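Local coordinates for Lin1840 protein (Listeria innocua serovar 6a, PDB 4ZOC) that probably hydrolyses terminal, non-reducing beta-D-glucosyl residues to release beta-D-glucose, as a family 3 beta-glucosidase linked to beta-1,2-glucan metabolism, at residues A391-V396 with M457-L462. The protein carries 2 engineered substitutions. Sequence-based numbering, arbitrary orientation. Where two conformers were deposited one is given.
Sequences AKIALV and MDVVVL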
ATOM      1  N   ALA A 391       5.692 -43.156 -19.047  1.00 19.01           N
ATOM      2  CA  ALA A 391       5.141 -42.916 -17.717  1.00 16.51           C
ATOM      3  C   ALA A 391       3.641 -43.016 -17.719  1.00 14.07           C
ATOM      4  O   ALA A 391       2.937 -42.389 -18.567  1.00 15.34           O
ATOM      5  CB  ALA A 391       5.570 -41.557 -17.182  1.00 19.57           C
ATOM      6  N   LYS A 392       3.125 -43.798 -16.765  0.50 13.04           N
ATOM      7  CA  LYS A 392       1.673 -43.975 -16.593  0.50 12.79           C
ATOM      8  C   LYS A 392       1.157 -42.830 -15.686  0.50 12.07           C
ATOM      9  O   LYS A 392       1.500 -42.738 -14.516  0.50 12.63           O
ATOM     10  CB  LYS A 392       1.347 -45.349 -15.991  0.50 16.23           C
ATOM     11  CG  LYS A 392       1.802 -46.554 -16.821  0.50 17.70           C
ATOM     12  CD  LYS A 392       1.525 -47.898 -16.127  0.50 21.24           C
ATOM     13  CE  LYS A 392       0.063 -48.147 -15.795  0.50 24.72           C
ATOM     14  NZ  LYS A 392      -0.230 -49.452 -15.092  0.50 27.62           N
ATOM     15  N   ILE A 393       0.361 -41.950 -16.277  1.00 11.12           N
ATOM     16  CA  ILE A 393      -0.013 -40.662 -15.696  1.00  9.43           C
ATOM     17  C   ILE A 393      -1.468 -40.709 -15.273  1.00 10.12           C
ATOM     18  O   ILE A 393      -2.384 -40.993 -16.062  1.00 14.60           O
ATOM     19  CB  ILE A 393       0.145 -39.520 -16.721  1.00 10.67           C
ATOM     20  CG1 ILE A 393       1.622 -39.318 -17.013  1.00 13.71           C
ATOM     21  CG2 ILE A 393      -0.518 -38.255 -16.145  1.00 11.81           C
ATOM     22  CD1 ILE A 393       1.914 -38.370 -18.197  1.00 13.92           C
ATOM     23  N   ALA A 394      -1.718 -40.401 -14.024  1.00 10.42           N
ATOM     24  CA  ALA A 394      -3.062 -39.976 -13.599  1.00  9.57           C
ATOM     25  C   ALA A 394      -3.100 -38.448 -13.631  1.00 10.43           C
ATOM     26  O   ALA A 394      -2.372 -37.742 -12.908  1.00  9.26           O
ATOM     27  CB  ALA A 394      -3.396 -40.476 -12.198  1.00 13.34           C
ATOM     28  N   LEU A 395      -3.966 -37.970 -14.495  1.00 11.07           N
ATOM     29  CA  LEU A 395      -4.166 -36.524 -14.749  1.00  9.69           C
ATOM     30  C   LEU A 395      -5.432 -36.142 -13.989  1.00  8.73           C
ATOM     31  O   LEU A 395      -6.536 -36.569 -14.322  1.00  9.87           O
ATOM     32  CB  LEU A 395      -4.323 -36.252 -16.259  1.00 10.39           C
ATOM     33  CG  LEU A 395      -4.729 -34.809 -16.571  1.00 11.27           C
ATOM     34  CD1 LEU A 395      -3.731 -33.763 -16.133  1.00 10.88           C
ATOM     35  CD2 LEU A 395      -4.968 -34.669 -18.040  1.00 10.07           C
ATOM     36  N   VAL A 396      -5.290 -35.372 -12.946  1.00  8.39           N
ATOM     37  CA  VAL A 396      -6.443 -35.063 -12.134  1.00  9.36           C
ATOM     38  C   VAL A 396      -6.576 -33.576 -11.829  1.00  9.93           C
ATOM     39  O   VAL A 396      -5.566 -32.864 -11.776  1.00 10.15           O
ATOM     40  CB  VAL A 396      -6.491 -35.885 -10.825  1.00 11.64           C
ATOM     41  CG1 VAL A 396      -6.256 -37.403 -11.069  1.00 10.02           C
ATOM     42  CG2 VAL A 396      -5.432 -35.465  -9.925  1.00 13.80           C
ATOM     43  N   MET A 457      -2.186 -45.800 -11.913  1.00 13.92           N
ATOM     44  CA  MET A 457      -1.028 -45.165 -12.552  1.00 13.38           C
ATOM     45  C   MET A 457       0.224 -45.062 -11.692  1.00 14.27           C
ATOM     46  O   MET A 457       0.270 -45.591 -10.592  1.00 19.41           O
ATOM     47  CB  MET A 457      -1.516 -43.751 -12.879  1.00 13.95           C
ATOM     48  CG  MET A 457      -2.649 -43.809 -13.897  1.00 14.42           C
ATOM     49  SD  MET A 457      -2.326 -44.385 -15.564  1.00 16.51           S
ATOM     50  CE  MET A 457      -2.791 -46.125 -15.451  1.00 17.11           C
ATOM     51  N   ASP A 458       1.279 -44.429 -12.220  1.00 14.06           N
ATOM     52  CA  ASP A 458       2.548 -44.340 -11.508  1.00 15.64           C
ATOM     53  C   ASP A 458       2.914 -42.937 -10.982  1.00 16.50           C
ATOM     54  O   ASP A 458       3.654 -42.836 -10.010  1.00 17.86           O
ATOM     55  CB  ASP A 458       3.679 -44.815 -12.398  1.00 19.78           C
ATOM     56  CG  ASP A 458       3.593 -46.330 -12.686  1.00 18.43           C
ATOM     57  OD1 ASP A 458       3.004 -47.082 -11.874  1.00 20.88           O
ATOM     58  OD2 ASP A 458       4.013 -46.720 -13.760  1.00 17.68           O
ATOM     59  N   VAL A 459       2.503 -41.895 -11.697  1.00 13.88           N
ATOM     60  CA  VAL A 459       2.766 -40.485 -11.305  1.00 12.72           C
ATOM     61  C   VAL A 459       1.469 -39.716 -11.519  1.00 13.47           C
ATOM     62  O   VAL A 459       0.567 -40.108 -12.337  1.00 13.53           O
ATOM     63  CB  VAL A 459       3.877 -39.829 -12.147  1.00 16.85           C
ATOM     64  CG1 VAL A 459       5.179 -40.607 -12.023  1.00 21.51           C
ATOM     65  CG2 VAL A 459       3.465 -39.788 -13.583  1.00 15.48           C
ATOM     66  N   VAL A 460       1.338 -38.606 -10.795  1.00 10.62           N
ATOM     67  CA  VAL A 460       0.142 -37.834 -10.832  1.00 10.58           C
ATOM     68  C   VAL A 460       0.516 -36.497 -11.379  1.00  8.76           C
ATOM     69  O   VAL A 460       1.491 -35.897 -10.953  1.00  8.91           O
ATOM     70  CB  VAL A 460      -0.450 -37.631  -9.454  1.00 10.59           C
ATOM     71  CG1 VAL A 460      -1.757 -36.854  -9.479  1.00  9.23           C
ATOM     72  CG2 VAL A 460      -0.604 -38.973  -8.714  1.00 11.61           C
ATOM     73  N   VAL A 461      -0.205 -36.088 -12.397  1.00  7.92           N
ATOM     74  CA  VAL A 461      -0.146 -34.725 -12.884  1.00  7.34           C
ATOM     75  C   VAL A 461      -1.444 -34.082 -12.320  1.00  8.32           C
ATOM     76  O   VAL A 461      -2.588 -34.381 -12.808  1.00  9.37           O
ATOM     77  CB  VAL A 461      -0.109 -34.639 -14.445  1.00  7.98           C
ATOM     78  CG1 VAL A 461      -0.231 -33.159 -14.886  1.00  7.25           C
ATOM     79  CG2 VAL A 461       1.110 -35.192 -15.086  1.00  8.51           C
ATOM     80  N   LEU A 462      -1.281 -33.148 -11.358  1.00  7.70           N
ATOM     81  CA  LEU A 462      -2.365 -32.548 -10.617  1.00  7.54           C
ATOM     82  C   LEU A 462      -2.503 -31.176 -11.258  1.00  7.02           C
ATOM     83  O   LEU A 462      -1.654 -30.303 -11.091  1.00  6.36           O
ATOM     84  CB  LEU A 462      -1.997 -32.418  -9.159  1.00  8.70           C
ATOM     85  CG  LEU A 462      -3.018 -31.696  -8.284  1.00 10.42           C
ATOM     86  CD1 LEU A 462      -4.459 -32.231  -8.392  1.00 10.71           C
ATOM     87  CD2 LEU A 462      -2.628 -31.782  -6.799  1.00 13.02           C
TER
HETATM   88  O   HOH W   1       0.901 -48.569 -12.647  1.00 30.36           O
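Lys392 O is gripped by two consecutive amides where two parallel strands begin to pair. Val459 N lies 3.1 Å from Lys392 O, nearly in line with the carbonyl bond, whereas Asp458 N, at 2.9 Å from the same Lys392 O, comes in from above the carbonyl plane. From there the regular parallel pattern takes over: Ala394 binds Val459 O through its N and Val461 N through its O, and Val396 N closes on Val461 O at 2.9 Å. In one of its two modelled conformers the lysine chain bends at chi3 (59°), its CD passing Asp458 OD2, and a water bridges Lys392 NZ and Asp458 OD1. Met457 CG, anti to the carbonyl carbon (chi1 -64°), rests on Ala394 CB (3.8 Å); a bend at chi2 then sets SD 3.4 Å from Ile393 O. On one face Ile393 CG2 meets Val461 CG2 at 3.6 Å, and Leu395 CD1 touches the other methyl, CG1; on the reverse, Val396 CG2 touches Leu462 CD1 (3.7 Å) and, more loosely, Val460 CG1. Strand 432-436, helix 444-456 and strand 459-465 form a beta-alpha-beta crossover with 393-397 between its strands, in the family 3 C-terminal domain's alpha/beta sheet; strand 500-505 flanks 459-465, and helix 421-426 packs on Leu395.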